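Local coordinates for endoglucanase (Clostridium thermocellum, PDB 2YIK), which probably hydrolyses the beta-1,4-glucosidic bonds of cellulose, acting as an endoglucanase of glycoside hydrolase family 9, at residues V178-Q183 with T216-A221; A131-W136 with N502-G507; L401-Y406 with N419-Q424. All coordinates share one frame; numbering follows the deposited sequence.

Contact 1 of 3, residues V178-Q183 with T216-A221; sequences VAFCHQ and TDIISA
A single methyl group of Ile218 serves two aromatic residues at once. Its CG2 lies 3.7 Å from Phe180 CE2 and equally close, 3.7 Å, to His182 CB. It meets the phenyl ring at the edge, near the ring plane, and the side chains of Phe180 and Ile218 cross at about a right angle. Phe180 and His182 are two apart on the strand, and both point at the helix. The CG of Phe180 is anti to its backbone N (chi1 174°), which carries the ring out to the helix. There Ile219 adds a looser touch, with CD1 4.4 Å from Phe180 CD2.

This is strand-on-helix packing: segment 216-221 of helix 216-233 runs nearly perpendicular (95°) to residues 178-183 of strand 177-184, part of a small antiparallel sheet. The axes of these two segments pass 10.0 Å apart, and no hydrogen bond spans the gap. Classic beta bulges lie at Val178-Ala179, opposite Phe170, and at His182-Gln183, opposite Trp207. The start of the helix has further ties: Asp217 OD1 bonds to Val263 N, and Asp217 OD2 to Ser275 OG. Within the helix, Ser220 N and Ser220 OG both bond to Thr216 O, from opposite faces of the carbonyl plane.

Contact 2 of 3, residues A131-W136 with N502-G507; sequences ASTVGW and NAAFVG
Thr133 and Ala503 bring two helices close together. Segments 131-136 and 502-507, on helices 124-140 and 499-516, run in the same direction, 5° from parallel, with axes 7.8 Å apart. Family 9 catalytic domains are (alpha/alpha)6 barrels. This parallel pair, near the centre of the chain, is consistent with neighbours in the inner ring of such a barrel.

Thr133 can be followed outward. Its CB rests 3.9 Å from Ala503 CB. The side chain then forks. The methyl CG2 is anti to the backbone N (chi1 of the OG1 branch -59°) and reaches across to the other helix. It lies over the backbone there, 3.7 Å from Ala504 N, and it also touches the Ala504 methyl, with CG2 4.0 Å from Ala504 CB. The hydroxyl OG1 turns back to its own helix. It bonds to Tyr129 O one turn earlier and also to His316 NE2, so the polar branch is held while the apolar branch packs.

Val134 adds the second touch. Its CG2 sits 3.8 Å from Ala503 CA. The alanines keep this side of helix 499-516 low, which suits the short axis distance. Tyr51 of helix 49-54 touches both Val134 and Ala503.

No direct hydrogen bond joins the two segments, but a water does. It donates to Thr133 O at 2.8 Å and to Ala503 O, also at 2.8 Å. It accepts a weak bond from Gly507 N, with its oxygen 3.1 Å from that nitrogen.

Contact 3 of 3, residues L401-Y406 with N419-Q424; sequences LIALVY and NWARSQ
Ala403 lays its methyl against the methyl of Ala421, CB to CB at 4.2 Å. Helices 392-408 and 416-428 follow each other in the chain, and their segments 401-406 and 419-424 run roughly antiparallel, at 150°. They form an alpha-alpha hairpin, consistent with the (alpha/alpha)6 barrel fold of family 9. The axes of the two segments come within 9.0 Å. The two alanines lie where the backbones are nearest, and both point at the opposite helix.

Two larger side chains flank this pair. Leu404 reaches over from helix 392-408. Its CG is anti to the carbonyl carbon (chi1 -62°), and this places CG 4.2 Å from Ala421 CB. The same leucine also touches Phe515 of helix 499-516. Trp420 reaches back from helix 416-428. The ring presents its edge to Ala403, with CE3 4.4 Å from Ala403 CB. Gln424 CG, from the same helix, lies over one face of the indole, 3.4 Å above the ring plane and offset toward the rim.

The contact is entirely apolar, with no hydrogen bond between the segments. It is small, and other helices complete the packing. Leu369 of helix 363-373 touches Ala403, and Ser373 of that helix touches Trp420. The end of the Arg422 side chain leads away from segment 401-406, and its NE bonds to Tyr40 OH near the start of the modelled chain.

Within helix 416-428, Trp420 O accepts from two donors, Gln424 N and Ser423 OG. The serine hydroxyl lies in the carbonyl plane, on a lone pair. The C=O...OG angle is 131°, and Ser423 OG is 2.6 Å from Trp420 O.

In the fold
From the N terminus, the chain first enters contact 2 at 131-136. It then forms strand 178-183 and, a short way on, helix segment 216-221, which closes contact 1. Contact 3 opens at 401-406 and closes soon afterwards at 419-424. Only at 502-507 does the chain return to close contact 2. Contacts 1 and 3 thus lie in series within the long loop of contact 2, on opposite sides of the chain's centre. Contact 2 joins early and late helices near the middle, contact 1 sets helix 216-233 against the small sheet, and contact 3 pairs two successive helices. Contacts 2 and 3 touch: Trp136 packs on Leu401 and Val405.

Contact 1 of 3, residues V178-Q183 with T216-A221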
loop_
_atom_site.group_PDB
_atom_site.type_symbol
_atom_site.label_atom_id
_atom_site.label_comp_id
_atom_site.label_asym_id
_atom_site.label_seq_id
_atom_site.Cartn_x
_atom_site.Cartn_y
_atom_site.Cartn_z
ATOM N N VAL A 178 -7.644 -7.943 -20.805
ATOM C CA VAL A 178 -7.500 -7.218 -22.055
ATOM C C VAL A 178 -6.859 -5.848 -21.797
ATOM O O VAL A 178 -6.024 -5.379 -22.573
ATOM C CB VAL A 178 -8.887 -7.052 -22.730
ATOM C CG1 VAL A 178 -8.811 -6.043 -23.860
ATOM C CG2 VAL A 178 -9.365 -8.407 -23.259
ATOM N N ALA A 179 -7.251 -5.218 -20.697
ATOM C CA ALA A 179 -6.710 -3.921 -20.314
ATOM C C ALA A 179 -6.923 -3.697 -18.817
ATOM O O ALA A 179 -7.865 -4.230 -18.218
ATOM C CB ALA A 179 -7.383 -2.808 -21.112
ATOM N N PHE A 180 -6.032 -2.917 -18.216
ATOM C CA PHE A 180 -6.135 -2.596 -16.803
ATOM C C PHE A 180 -5.921 -1.104 -16.613
ATOM O O PHE A 180 -4.867 -0.571 -16.968
ATOM C CB PHE A 180 -5.090 -3.362 -15.985
ATOM C CG PHE A 180 -5.040 -2.958 -14.531
ATOM C CD1 PHE A 180 -6.093 -3.265 -13.669
ATOM C CD2 PHE A 180 -3.967 -2.218 -14.039
ATOM C CE1 PHE A 180 -6.068 -2.855 -12.332
ATOM C CE2 PHE A 180 -3.934 -1.802 -12.699
ATOM C CZ PHE A 180 -4.987 -2.114 -11.851
ATOM N N CYS A 181 -6.921 -0.420 -16.075
ATOM C CA CYS A 181 -6.770 1.005 -15.830
ATOM C C CYS A 181 -6.013 1.141 -14.519
ATOM O O CYS A 181 -6.522 0.793 -13.454
ATOM C CB CYS A 181 -8.118 1.714 -15.711
ATOM S SG CYS A 181 -7.935 3.486 -15.324
ATOM N N HIS A 182 -4.796 1.661 -14.610
ATOM C CA HIS A 182 -3.944 1.817 -13.441
ATOM C C HIS A 182 -3.881 3.237 -12.893
ATOM O O HIS A 182 -3.357 3.453 -11.806
ATOM C CB HIS A 182 -2.521 1.372 -13.782
ATOM C CG HIS A 182 -1.837 2.255 -14.774
ATOM N ND1 HIS A 182 -1.971 2.098 -16.143
ATOM C CD2 HIS A 182 -1.031 3.328 -14.604
ATOM C CE1 HIS A 182 -1.277 3.032 -16.763
ATOM N NE2 HIS A 182 -0.695 3.794 -15.851
ATOM N N GLN A 183 -4.412 4.204 -13.630
ATOM C CA GLN A 183 -4.352 5.592 -13.175
ATOM C C GLN A 183 -5.498 6.448 -13.715
ATOM O O GLN A 183 -5.883 6.340 -14.880
ATOM C CB GLN A 183 -3.005 6.205 -13.592
ATOM C CG GLN A 183 -2.753 7.646 -13.162
ATOM C CD GLN A 183 -1.400 8.164 -13.644
ATOM O OE1 GLN A 183 -0.381 7.467 -13.547
ATOM N NE2 GLN A 183 -1.380 9.393 -14.155
ATOM N N THR A 216 4.356 -4.617 -16.299
ATOM C CA THR A 216 4.605 -5.676 -15.333
ATOM C C THR A 216 4.613 -5.281 -13.864
ATOM O O THR A 216 4.036 -5.979 -13.031
ATOM C CB THR A 216 5.928 -6.370 -15.659
ATOM O OG1 THR A 216 6.036 -6.496 -17.081
ATOM C CG2 THR A 216 5.982 -7.762 -15.025
ATOM N N ASP A 217 5.255 -4.168 -13.532
ATOM C CA ASP A 217 5.311 -3.759 -12.138
ATOM C C ASP A 217 3.927 -3.480 -11.548
ATOM O O ASP A 217 3.580 -4.036 -10.506
ATOM C CB ASP A 217 6.247 -2.551 -11.965
ATOM C CG ASP A 217 5.809 -1.340 -12.772
ATOM O OD1 ASP A 217 5.225 -1.527 -13.863
ATOM O OD2 ASP A 217 6.061 -0.198 -12.318
ATOM N N ILE A 218 3.130 -2.646 -12.212
ATOM C CA ILE A 218 1.793 -2.330 -11.703
ATOM C C ILE A 218 0.838 -3.523 -11.772
ATOM O O ILE A 218 0.046 -3.732 -10.858
ATOM C CB ILE A 218 1.138 -1.132 -12.458
ATOM C CG1 ILE A 218 1.839 0.181 -12.101
ATOM C CG2 ILE A 218 -0.328 -1.015 -12.084
ATOM C CD1 ILE A 218 3.157 0.340 -12.767
ATOM N N ILE A 219 0.906 -4.297 -12.853
ATOM C CA ILE A 219 0.039 -5.467 -13.004
ATOM C C ILE A 219 0.297 -6.438 -11.845
ATOM O O ILE A 219 -0.638 -6.917 -11.207
ATOM C CB ILE A 219 0.285 -6.209 -14.360
ATOM C CG1 ILE A 219 -0.314 -5.433 -15.543
ATOM C CG2 ILE A 219 -0.446 -7.541 -14.358
ATOM C CD1 ILE A 219 -0.144 -3.964 -15.451
ATOM N N SER A 220 1.572 -6.704 -11.570
ATOM C CA SER A 220 1.958 -7.609 -10.491
ATOM C C SER A 220 1.617 -7.055 -9.111
ATOM O O SER A 220 1.141 -7.789 -8.247
ATOM C CB SER A 220 3.456 -7.913 -10.557
ATOM O OG SER A 220 3.778 -8.590 -11.758
ATOM N N ALA A 221 1.863 -5.763 -8.904
ATOM C CA ALA A 221 1.569 -5.146 -7.618
ATOM C C ALA A 221 0.086 -5.311 -7.335
ATOM O O ALA A 221 -0.307 -5.601 -6.204
ATOM C CB ALA A 221 1.946 -3.664 -7.631
#

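Contact 2 of 3, residues A131-W136 with N502-G507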
loop_
_atom_site.group_PDB
_atom_site.type_symbol
_atom_site.label_atom_id
_atom_site.label_comp_id
_atom_site.label_asym_id
_atom_site.label_seq_id
_atom_site.Cartn_x
_atom_site.Cartn_y
_atom_site.Cartn_z
ATOM N N ALA A 131 -2.754 -0.984 -0.765
ATOM C CA ALA A 131 -3.744 -2.049 -0.671
ATOM C C ALA A 131 -3.136 -3.376 -0.217
ATOM O O ALA A 131 -3.690 -4.062 0.636
ATOM C CB ALA A 131 -4.439 -2.235 -2.025
ATOM N N SER A 132 -1.995 -3.738 -0.783
ATOM C CA SER A 132 -1.371 -4.998 -0.419
ATOM C C SER A 132 -0.691 -4.913 0.947
ATOM O O SER A 132 -0.725 -5.865 1.719
ATOM C CB SER A 132 -0.345 -5.409 -1.478
ATOM O OG SER A 132 0.723 -4.485 -1.521
ATOM N N THR A 133 -0.089 -3.772 1.253
ATOM C CA THR A 133 0.602 -3.642 2.524
ATOM C C THR A 133 -0.374 -3.576 3.704
ATOM O O THR A 133 -0.120 -4.165 4.755
ATOM C CB THR A 133 1.580 -2.446 2.486
ATOM O OG1 THR A 133 2.527 -2.659 1.427
ATOM C CG2 THR A 133 2.344 -2.320 3.804
ATOM N N VAL A 134 -1.496 -2.884 3.535
ATOM C CA VAL A 134 -2.492 -2.844 4.603
ATOM C C VAL A 134 -3.075 -4.266 4.709
ATOM O O VAL A 134 -3.336 -4.765 5.802
ATOM C CB VAL A 134 -3.629 -1.844 4.297
ATOM C CG1 VAL A 134 -4.735 -1.989 5.330
ATOM C CG2 VAL A 134 -3.085 -0.411 4.309
ATOM N N GLY A 135 -3.260 -4.918 3.560
ATOM C CA GLY A 135 -3.788 -6.278 3.550
ATOM C C GLY A 135 -2.829 -7.256 4.218
ATOM O O GLY A 135 -3.254 -8.193 4.898
ATOM N N TRP A 136 -1.538 -7.022 3.990
ATOM C CA TRP A 136 -0.393 -7.780 4.522
ATOM C C TRP A 136 -0.476 -7.682 6.051
ATOM O O TRP A 136 -0.421 -8.697 6.751
ATOM C CB TRP A 136 0.849 -7.105 3.892
ATOM C CG TRP A 136 2.330 -7.188 4.347
ATOM C CD1 TRP A 136 3.283 -6.235 4.051
ATOM C CD2 TRP A 136 3.052 -8.263 4.978
ATOM N NE1 TRP A 136 4.521 -6.637 4.443
ATOM C CE2 TRP A 136 4.421 -7.864 5.021
ATOM C CE3 TRP A 136 2.687 -9.495 5.514
ATOM C CZ2 TRP A 136 5.414 -8.667 5.565
ATOM C CZ3 TRP A 136 3.680 -10.286 6.054
ATOM C CH2 TRP A 136 5.030 -9.867 6.083
ATOM N N ASN A 502 0.720 5.670 5.152
ATOM C CA ASN A 502 -0.050 5.037 6.217
ATOM C C ASN A 502 -0.144 3.516 6.124
ATOM O O ASN A 502 -0.500 2.854 7.099
ATOM C CB ASN A 502 -1.472 5.628 6.268
ATOM C CG ASN A 502 -1.606 6.755 7.287
ATOM O OD1 ASN A 502 -2.409 6.673 8.223
ATOM N ND2 ASN A 502 -0.821 7.805 7.114
ATOM N N ALA A 503 0.192 2.966 4.965
ATOM C CA ALA A 503 0.098 1.527 4.733
ATOM C C ALA A 503 0.745 0.587 5.757
ATOM O O ALA A 503 0.050 -0.215 6.389
ATOM C CB ALA A 503 0.606 1.210 3.332
ATOM N N ALA A 504 2.063 0.664 5.920
ATOM C CA ALA A 504 2.730 -0.216 6.878
ATOM C C ALA A 504 2.446 0.238 8.307
ATOM O O ALA A 504 2.474 -0.561 9.242
ATOM C CB ALA A 504 4.244 -0.252 6.623
ATOM N N PHE A 505 2.168 1.527 8.458
ATOM C CA PHE A 505 1.870 2.119 9.760
ATOM C C PHE A 505 0.678 1.417 10.421
ATOM O O PHE A 505 0.686 1.175 11.629
ATOM C CB PHE A 505 1.616 3.627 9.574
ATOM C CG PHE A 505 1.062 4.325 10.793
ATOM C CD1 PHE A 505 1.649 4.173 12.049
ATOM C CD2 PHE A 505 -0.028 5.181 10.664
ATOM C CE1 PHE A 505 1.144 4.849 13.165
ATOM C CE2 PHE A 505 -0.544 5.866 11.771
ATOM C CZ PHE A 505 0.046 5.707 13.025
ATOM N N VAL A 506 -0.332 1.069 9.632
ATOM C CA VAL A 506 -1.499 0.391 10.181
ATOM C C VAL A 506 -1.073 -0.933 10.806
ATOM O O VAL A 506 -1.375 -1.211 11.967
ATOM C CB VAL A 506 -2.562 0.118 9.093
ATOM C CG1 VAL A 506 -3.716 -0.717 9.673
ATOM C CG2 VAL A 506 -3.076 1.439 8.543
ATOM N N GLY A 507 -0.351 -1.735 10.029
ATOM C CA GLY A 507 0.110 -3.026 10.504
ATOM C C GLY A 507 1.036 -2.961 11.706
ATOM O O GLY A 507 0.980 -3.831 12.583
HETATM O O HOH W 1 0.161 -2.931 7.223
#

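Contact 3 of 3, residues L401-Y406 with N419-Q424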
loop_
_atom_site.group_PDB
_atom_site.type_symbol
_atom_site.label_atom_id
_atom_site.label_comp_id
_atom_site.label_asym_id
_atom_site.label_seq_id
_atom_site.Cartn_x
_atom_site.Cartn_y
_atom_site.Cartn_z
ATOM N N LEU A 401 7.030 -2.743 10.853
ATOM C CA LEU A 401 6.154 -3.827 10.427
ATOM C C LEU A 401 6.955 -5.106 10.230
ATOM O O LEU A 401 6.601 -6.146 10.780
ATOM C CB LEU A 401 5.437 -3.462 9.126
ATOM C CG LEU A 401 4.535 -4.550 8.533
ATOM C CD1 LEU A 401 3.436 -4.907 9.530
ATOM C CD2 LEU A 401 3.931 -4.058 7.225
ATOM N N ILE A 402 8.039 -5.023 9.458
ATOM C CA ILE A 402 8.883 -6.193 9.206
ATOM C C ILE A 402 9.419 -6.741 10.522
ATOM O O ILE A 402 9.485 -7.949 10.716
ATOM C CB ILE A 402 10.084 -5.862 8.279
ATOM C CG1 ILE A 402 9.572 -5.390 6.915
ATOM C CG2 ILE A 402 11.000 -7.085 8.146
ATOM C CD1 ILE A 402 8.824 -6.433 6.159
ATOM N N ALA A 403 9.796 -5.848 11.429
ATOM C CA ALA A 403 10.321 -6.269 12.724
ATOM C C ALA A 403 9.290 -7.091 13.506
ATOM O O ALA A 403 9.619 -8.125 14.089
ATOM C CB ALA A 403 10.733 -5.049 13.537
ATOM N N LEU A 404 8.046 -6.620 13.509
ATOM C CA LEU A 404 6.961 -7.284 14.225
ATOM C C LEU A 404 6.536 -8.598 13.561
ATOM O O LEU A 404 6.153 -9.545 14.240
ATOM C CB LEU A 404 5.785 -6.316 14.355
ATOM C CG LEU A 404 6.198 -5.073 15.165
ATOM C CD1 LEU A 404 5.309 -3.888 14.836
ATOM C CD2 LEU A 404 6.149 -5.412 16.649
ATOM N N VAL A 405 6.616 -8.651 12.234
ATOM C CA VAL A 405 6.271 -9.866 11.506
ATOM C C VAL A 405 7.337 -10.942 11.779
ATOM O O VAL A 405 7.021 -12.123 11.947
ATOM C CB VAL A 405 6.173 -9.589 9.979
ATOM C CG1 VAL A 405 6.213 -10.901 9.196
ATOM C CG2 VAL A 405 4.884 -8.835 9.679
ATOM N N TYR A 406 8.599 -10.527 11.840
ATOM C CA TYR A 406 9.688 -11.466 12.103
ATOM C C TYR A 406 9.515 -12.098 13.484
ATOM O O TYR A 406 9.637 -13.318 13.637
ATOM C CB TYR A 406 11.047 -10.762 12.047
ATOM C CG TYR A 406 12.225 -11.693 12.242
ATOM C CD1 TYR A 406 12.663 -12.040 13.521
ATOM C CD2 TYR A 406 12.895 -12.238 11.150
ATOM C CE1 TYR A 406 13.737 -12.906 13.704
ATOM C CE2 TYR A 406 13.972 -13.100 11.319
ATOM C CZ TYR A 406 14.389 -13.429 12.598
ATOM O OH TYR A 406 15.473 -14.260 12.776
ATOM N N ASN A 419 11.045 -4.742 20.302
ATOM C CA ASN A 419 11.371 -3.737 21.307
ATOM C C ASN A 419 11.867 -2.486 20.598
ATOM O O ASN A 419 11.521 -1.368 20.982
ATOM C CB ASN A 419 12.442 -4.250 22.278
ATOM C CG ASN A 419 11.968 -5.446 23.083
ATOM O OD1 ASN A 419 10.772 -5.614 23.308
ATOM N ND2 ASN A 419 12.907 -6.276 23.530
ATOM N N TRP A 420 12.677 -2.679 19.559
ATOM C CA TRP A 420 13.191 -1.556 18.788
ATOM C C TRP A 420 12.036 -0.849 18.077
ATOM O O TRP A 420 11.952 0.385 18.074
ATOM C CB TRP A 420 14.192 -2.038 17.742
ATOM C CG TRP A 420 14.543 -0.973 16.750
ATOM C CD1 TRP A 420 15.418 0.056 16.926
ATOM C CD2 TRP A 420 13.987 -0.810 15.436
ATOM N NE1 TRP A 420 15.445 0.853 15.803
ATOM C CE2 TRP A 420 14.578 0.344 14.876
ATOM C CE3 TRP A 420 13.050 -1.527 14.683
ATOM C CZ2 TRP A 420 14.257 0.799 13.588
ATOM C CZ3 TRP A 420 12.732 -1.076 13.405
ATOM C CH2 TRP A 420 13.336 0.078 12.871
ATOM N N ALA A 421 11.158 -1.639 17.460
ATOM C CA ALA A 421 10.007 -1.088 16.744
ATOM C C ALA A 421 9.199 -0.194 17.684
ATOM O O ALA A 421 8.770 0.896 17.309
ATOM C CB ALA A 421 9.126 -2.217 16.208
ATOM N N ARG A 422 9.003 -0.670 18.908
ATOM C CA ARG A 422 8.257 0.083 19.904
ATOM C C ARG A 422 8.914 1.427 20.212
ATOM O O ARG A 422 8.232 2.444 20.333
ATOM C CB ARG A 422 8.131 -0.717 21.199
ATOM C CG ARG A 422 7.129 -0.103 22.153
ATOM C CD ARG A 422 7.071 -0.820 23.487
ATOM N NE ARG A 422 5.935 -0.347 24.275
ATOM C CZ ARG A 422 5.578 -0.848 25.454
ATOM N NH1 ARG A 422 6.272 -1.839 25.993
ATOM N NH2 ARG A 422 4.512 -0.367 26.085
ATOM N N SER A 423 10.236 1.429 20.351
ATOM C CA SER A 423 10.947 2.667 20.640
ATOM C C SER A 423 10.720 3.650 19.490
ATOM O O SER A 423 10.568 4.847 19.708
ATOM C CB SER A 423 12.448 2.408 20.834
ATOM O OG SER A 423 13.122 2.204 19.605
ATOM N N GLN A 424 10.673 3.139 18.265
ATOM C CA GLN A 424 10.465 4.001 17.110
ATOM C C GLN A 424 9.032 4.534 17.035
ATOM O O GLN A 424 8.828 5.708 16.721
ATOM C CB GLN A 424 10.841 3.260 15.821
ATOM C CG GLN A 424 12.328 2.893 15.716
ATOM C CD GLN A 424 13.252 4.085 15.937
ATOM O OE1 GLN A 424 13.914 4.197 16.977
ATOM N NE2 GLN A 424 13.299 4.984 14.963
#